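Local coordinates for protein cytidylyltransferase (Leptospira borgpetersenii serovar Hardjo-bovis, PDB 6OEW) that probably transfers a nucleotidyl group, most likely from CTP, in a metal-dependent reaction, at residues A[38-43]-A[70-76]; A[87-91]-A[156-160]. All coordinates share one frame; numbering follows the deposited sequence.

Contact 1. Residues A[38-43]-A[70-76]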
loop_
_atom_site.group_PDB
_atom_site.type_symbol
_atom_site.label_atom_id
_atom_site.label_comp_id
_atom_site.label_asym_id
_atom_site.label_seq_id
_atom_site.Cartn_x
_atom_site.Cartn_y
_atom_site.Cartn_z
ATOM N N LEU A 38 11.134 2.376 2.244
ATOM C CA LEU A 38 10.457 2.434 0.948
ATOM C C LEU A 38 11.169 1.581 -0.096
ATOM O O LEU A 38 10.511 0.906 -0.902
ATOM C CB LEU A 38 10.343 3.883 0.468
ATOM C CG LEU A 38 9.626 4.096 -0.881
ATOM C CD1 LEU A 38 8.243 3.414 -0.951
ATOM C CD2 LEU A 38 9.472 5.580 -1.158
ATOM N N GLY A 39 12.508 1.581 -0.102
ATOM C CA GLY A 39 13.224 0.730 -1.054
ATOM C C GLY A 39 12.927 -0.751 -0.871
ATOM O O GLY A 39 12.774 -1.499 -1.847
ATOM N N PHE A 40 12.842 -1.196 0.381
ATOM C CA PHE A 40 12.450 -2.571 0.673
ATOM C C PHE A 40 11.095 -2.904 0.060
ATOM O O PHE A 40 10.914 -3.983 -0.529
ATOM C CB PHE A 40 12.412 -2.766 2.189
ATOM C CG PHE A 40 12.560 -4.187 2.620
ATOM C CD1 PHE A 40 13.779 -4.648 3.109
ATOM C CD2 PHE A 40 11.490 -5.070 2.541
ATOM C CE1 PHE A 40 13.935 -5.961 3.522
ATOM C CE2 PHE A 40 11.648 -6.405 2.952
ATOM C CZ PHE A 40 12.866 -6.845 3.430
ATOM N N MET A 41 10.126 -2.003 0.219
ATOM C CA MET A 41 8.799 -2.198 -0.359
ATOM C C MET A 41 8.868 -2.340 -1.875
ATOM O O MET A 41 8.253 -3.242 -2.459
ATOM C CB MET A 41 7.893 -1.032 0.023
ATOM C CG MET A 41 6.418 -1.280 -0.294
ATOM S SD MET A 41 5.449 0.207 0.027
ATOM C CE MET A 41 3.805 -0.381 -0.446
ATOM N N LEU A 42 9.616 -1.452 -2.526
ATOM C CA LEU A 42 9.741 -1.506 -3.974
ATOM C C LEU A 42 10.375 -2.821 -4.418
ATOM O O LEU A 42 9.925 -3.431 -5.392
ATOM C CB LEU A 42 10.539 -0.298 -4.466
ATOM C CG LEU A 42 9.877 1.076 -4.241
ATOM C CD1 LEU A 42 10.761 2.202 -4.753
ATOM C CD2 LEU A 42 8.515 1.146 -4.929
ATOM N N GLU A 43 11.389 -3.299 -3.692
ATOM C CA GLU A 43 11.994 -4.586 -4.038
ATOM C C GLU A 43 10.989 -5.729 -3.914
ATOM O O GLU A 43 10.990 -6.654 -4.736
ATOM C CB GLU A 43 13.216 -4.853 -3.163
ATOM C CG GLU A 43 14.387 -3.958 -3.490
ATOM C CD GLU A 43 15.660 -4.428 -2.842
ATOM O OE1 GLU A 43 15.940 -5.640 -2.866
ATOM O OE2 GLU A 43 16.377 -3.579 -2.287
ATOM N N ILE A 70 14.904 7.657 -3.724
ATOM C CA ILE A 70 14.718 6.256 -3.375
ATOM C C ILE A 70 14.009 5.519 -4.510
ATOM O O ILE A 70 14.434 4.432 -4.923
ATOM C CB ILE A 70 13.949 6.141 -2.044
ATOM C CG1 ILE A 70 14.813 6.616 -0.866
ATOM C CG2 ILE A 70 13.436 4.706 -1.814
ATOM C CD1 ILE A 70 14.024 6.771 0.425
ATOM N N ALA A 71 12.947 6.120 -5.063
ATOM C CA ALA A 71 12.248 5.485 -6.176
ATOM C C ALA A 71 13.168 5.308 -7.374
ATOM O O ALA A 71 13.146 4.260 -8.035
ATOM C CB ALA A 71 11.017 6.305 -6.567
ATOM N N LYS A 72 13.984 6.322 -7.676
ATOM C CA LYS A 72 14.845 6.242 -8.851
ATOM C C LYS A 72 15.921 5.180 -8.673
ATOM O O LYS A 72 16.269 4.484 -9.633
ATOM C CB LYS A 72 15.475 7.605 -9.159
ATOM C CG LYS A 72 14.580 8.498 -10.015
ATOM C CD LYS A 72 15.388 9.440 -10.896
ATOM C CE LYS A 72 15.303 10.872 -10.409
ATOM N NZ LYS A 72 15.824 11.820 -11.440
ATOM N N LYS A 73 16.459 5.055 -7.455
ATOM C CA LYS A 73 17.458 4.034 -7.157
ATOM C C LYS A 73 16.905 2.646 -7.433
ATOM O O LYS A 73 17.650 1.741 -7.832
ATOM C CB LYS A 73 17.902 4.163 -5.693
ATOM C CG LYS A 73 18.875 3.101 -5.190
ATOM C CD LYS A 73 18.984 3.147 -3.660
ATOM C CE LYS A 73 19.926 2.083 -3.108
ATOM N NZ LYS A 73 21.352 2.400 -3.401
ATOM N N ASN A 74 15.600 2.475 -7.254
ATOM C CA ASN A 74 14.920 1.211 -7.472
ATOM C C ASN A 74 14.303 1.094 -8.859
ATOM O O ASN A 74 13.549 0.154 -9.110
ATOM C CB ASN A 74 13.843 1.028 -6.402
ATOM C CG ASN A 74 14.419 0.651 -5.070
ATOM O OD1 ASN A 74 14.653 -0.525 -4.806
ATOM N ND2 ASN A 74 14.665 1.641 -4.220
ATOM N N GLY A 75 14.579 2.042 -9.752
ATOM C CA GLY A 75 14.138 1.925 -11.132
ATOM C C GLY A 75 12.642 1.991 -11.353
ATOM O O GLY A 75 12.148 1.387 -12.302
ATOM N N VAL A 76 11.902 2.716 -10.516
ATOM C CA VAL A 76 10.471 2.871 -10.741
ATOM C C VAL A 76 10.194 4.330 -11.093
ATOM O O VAL A 76 11.038 5.211 -10.913
ATOM C CB VAL A 76 9.636 2.392 -9.531
ATOM C CG1 VAL A 76 10.086 0.984 -9.085
ATOM C CG2 VAL A 76 9.759 3.322 -8.421
HETATM O O HOH W 1 16.264 -1.040 -2.348
#
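The Schellman motif that ends helix 65-73 packs against helix 37-45, with Leu42 and Asn74 at the middle of the contact. Gly75, at positive phi, is the C-prime residue. Val76 N bonds to Ala71 O, and Gly75 N to Lys72 O. Leu42 points one methyl, CD1, into this turn. Leu42 CD1 lies 3.7 Å from Asn74 CB. It also touches Ala71 CA and Val76 CG2. The Asn74 side chain folds back on the helix it follows. Asn74 ND2 donates to Ile70 O at 2.9 Å, nearly straight at 169°. Ile70 O lies in the amide plane, but ND2 stands above the carbonyl plane, on the face opposite Asn74 N. This bond holds the amide against Gly39, where Asn74 ND2 is 3.6 Å from Gly39 CA. One water donates to both Asn74 OD1 and Glu43 OE2, the latter at short range, and bridges the two segments. Glu43 OE1 pairs with Lys220. Toward the start of the two segments, Ile70 CG2 meets Leu38 CB at 3.9 Å and also touches Gly39 N. The central sheet packs against both helices. Leu42, Ala71 and Val76 all rest on Val56 of strand 54-59, and Leu42 also reaches Ile15 of strand 11-16.

Contact 2. Residues A[87-91]-A[156-160]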
loop_
_atom_site.group_PDB
_atom_site.type_symbol
_atom_site.label_atom_id
_atom_site.label_comp_id
_atom_site.label_asym_id
_atom_site.label_seq_id
_atom_site.Cartn_x
_atom_site.Cartn_y
_atom_site.Cartn_z
ATOM N N ILE A 87 -6.743 12.487 -4.011
ATOM C CA ILE A 87 -7.568 12.174 -5.173
ATOM C C ILE A 87 -6.968 12.821 -6.413
ATOM O O ILE A 87 -6.847 12.181 -7.468
ATOM C CB ILE A 87 -9.026 12.606 -4.941
ATOM C CG1 ILE A 87 -9.683 11.704 -3.888
ATOM C CG2 ILE A 87 -9.836 12.511 -6.264
ATOM C CD1 ILE A 87 -11.160 12.054 -3.639
ATOM N N GLN A 88 -6.542 14.087 -6.297
ATOM C CA GLN A 88 -5.927 14.757 -7.441
ATOM C C GLN A 88 -4.585 14.128 -7.786
ATOM O O GLN A 88 -4.262 13.969 -8.969
ATOM C CB GLN A 88 -5.747 16.256 -7.185
ATOM C CG GLN A 88 -5.178 16.998 -8.415
ATOM C CD GLN A 88 -4.595 18.384 -8.095
ATOM O OE1 GLN A 88 -3.413 18.524 -7.737
ATOM N NE2 GLN A 88 -5.424 19.413 -8.239
ATOM N N ARG A 89 -3.779 13.791 -6.777
ATOM C CA ARG A 89 -2.482 13.176 -7.057
ATOM C C ARG A 89 -2.650 11.845 -7.787
ATOM O O ARG A 89 -1.916 11.559 -8.746
ATOM C CB ARG A 89 -1.690 12.968 -5.769
ATOM C CG ARG A 89 -0.182 12.827 -6.011
ATOM C CD ARG A 89 0.569 12.186 -4.835
ATOM N NE ARG A 89 0.436 12.983 -3.615
ATOM C CZ ARG A 89 0.858 12.574 -2.424
ATOM N NH1 ARG A 89 1.461 11.380 -2.303
ATOM N NH2 ARG A 89 0.692 13.365 -1.358
ATOM N N TYR A 90 -3.609 11.016 -7.347
ATOM C CA TYR A 90 -3.823 9.721 -8.000
ATOM C C TYR A 90 -4.469 9.890 -9.363
ATOM O O TYR A 90 -4.176 9.131 -10.298
ATOM C CB TYR A 90 -4.693 8.813 -7.138
ATOM C CG TYR A 90 -3.895 7.939 -6.226
ATOM C CD1 TYR A 90 -3.370 8.449 -5.043
ATOM C CD2 TYR A 90 -3.641 6.605 -6.552
ATOM C CE1 TYR A 90 -2.621 7.662 -4.201
ATOM C CE2 TYR A 90 -2.891 5.806 -5.717
ATOM C CZ TYR A 90 -2.377 6.348 -4.546
ATOM O OH TYR A 90 -1.625 5.546 -3.717
ATOM N N LEU A 91 -5.380 10.854 -9.493
ATOM C CA LEU A 91 -6.028 11.057 -10.784
ATOM C C LEU A 91 -5.027 11.604 -11.799
ATOM O O LEU A 91 -4.973 11.140 -12.943
ATOM C CB LEU A 91 -7.235 11.985 -10.619
ATOM C CG LEU A 91 -8.204 12.123 -11.784
ATOM C CD1 LEU A 91 -8.646 10.758 -12.274
ATOM C CD2 LEU A 91 -9.399 12.958 -11.378
ATOM N N LEU A 156 -12.550 6.423 -9.507
ATOM C CA LEU A 156 -11.792 7.551 -8.972
ATOM C C LEU A 156 -12.328 8.879 -9.510
ATOM O O LEU A 156 -12.431 9.864 -8.768
ATOM C CB LEU A 156 -10.302 7.369 -9.287
ATOM C CG LEU A 156 -9.384 8.492 -8.763
ATOM C CD1 LEU A 156 -9.591 8.612 -7.277
ATOM C CD2 LEU A 156 -7.918 8.159 -9.080
ATOM N N GLU A 157 -12.718 8.916 -10.786
ATOM C CA GLU A 157 -13.289 10.134 -11.349
ATOM C C GLU A 157 -14.613 10.489 -10.680
ATOM O O GLU A 157 -14.877 11.670 -10.404
ATOM C CB GLU A 157 -13.443 9.977 -12.863
ATOM C CG GLU A 157 -12.094 10.085 -13.582
ATOM C CD GLU A 157 -12.177 9.816 -15.077
ATOM O OE1 GLU A 157 -13.102 9.102 -15.511
ATOM O OE2 GLU A 157 -11.305 10.320 -15.817
ATOM N N LYS A 158 -15.439 9.484 -10.373
ATOM C CA LYS A 158 -16.671 9.744 -9.633
ATOM C C LYS A 158 -16.370 10.297 -8.241
ATOM O O LYS A 158 -17.049 11.219 -7.777
ATOM C CB LYS A 158 -17.517 8.477 -9.539
ATOM N N LEU A 159 -15.348 9.764 -7.562
ATOM C CA LEU A 159 -14.976 10.338 -6.267
ATOM C C LEU A 159 -14.466 11.765 -6.413
ATOM O O LEU A 159 -14.809 12.633 -5.601
ATOM C CB LEU A 159 -13.919 9.480 -5.577
ATOM C CG LEU A 159 -14.381 8.072 -5.208
ATOM C CD1 LEU A 159 -13.276 7.327 -4.482
ATOM C CD2 LEU A 159 -15.657 8.167 -4.365
ATOM N N ASP A 160 -13.630 12.027 -7.425
ATOM C CA ASP A 160 -13.181 13.400 -7.672
ATOM C C ASP A 160 -14.360 14.342 -7.867
ATOM O O ASP A 160 -14.353 15.474 -7.369
ATOM C CB ASP A 160 -12.260 13.440 -8.891
ATOM C CG ASP A 160 -11.815 14.838 -9.241
ATOM O OD1 ASP A 160 -11.332 15.563 -8.343
ATOM O OD2 ASP A 160 -11.944 15.212 -10.421
#
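Leu91 and Leu156 lie side by side, pointing opposite ways, where helices 86-96 and 153-162 pack together. The short segments run roughly antiparallel, at 146°, and their axes come no closer than 10.2 Å. No hydrogen bond crosses, so the fit depends on shape. Leu156 is the main bump on its helix. Its CG lies anti to the backbone N (chi1 -179°), which carries the forked end over to the other helix. There Leu156 CD2 enters the hollow between Tyr90 and Leu91, 3.8 Å from Tyr90 CB and 3.7 Å from Leu91 N. The other branch, Leu156 CD1, rests on Ile87 CG2 at 4.0 Å. Leu91 fills a hollow in return. Its two methyls part between Glu157 and Asp160, one turn apart. Leu91 CD1 touches Glu157 CG at 3.7 Å, while Leu91 CD2 lies 3.7 Å from Asp160 CG and close to OD2. Leu91 stands roughly perpendicular to both acidic side chains. Ile87 makes the third bump. Ile87 CG2 presses on Asp160 CB at 3.7 Å, and Ile87 CD1 extends to Leu159 CB at 4.2 Å. Asp160 thus meets Ile87 with its CB and Leu91 with its carboxylate group, while its OD1 forms a salt bridge with Arg169 NH2. Only the base of Tyr90 takes part. Its ring leads away toward the sheet, and OH bonds to Leu14 O. Ile172 closes one flank, touching Ile87, Tyr90 and Leu156. On the sheet side, Tyr90 and Leu156 both rest on Ile102 of strand 101-106.

How the contacts relate
Contact 1 closes at residue 76, before contact 2 opens at residue 87. Strand 77-81, an outermost strand of the mixed seven-stranded sheet, runs between them. Their centres are 25 Å apart and their nearest atoms about 9 Å, so they do not touch. What they share is the sheet. Contact 1 rests on strands 54-59 and 11-16, and contact 2 on strand 101-106, with Tyr90 also reaching 11-16 and 54-59. On those two shared strands they use alternate residues, so the two helix pairs pack on opposite faces, a helix-sheet-helix layering of the GT-A-type core. Neither holds the magnesium ion, about 12 Å from the side chain of Leu38 and about 11 Å from that of Tyr90.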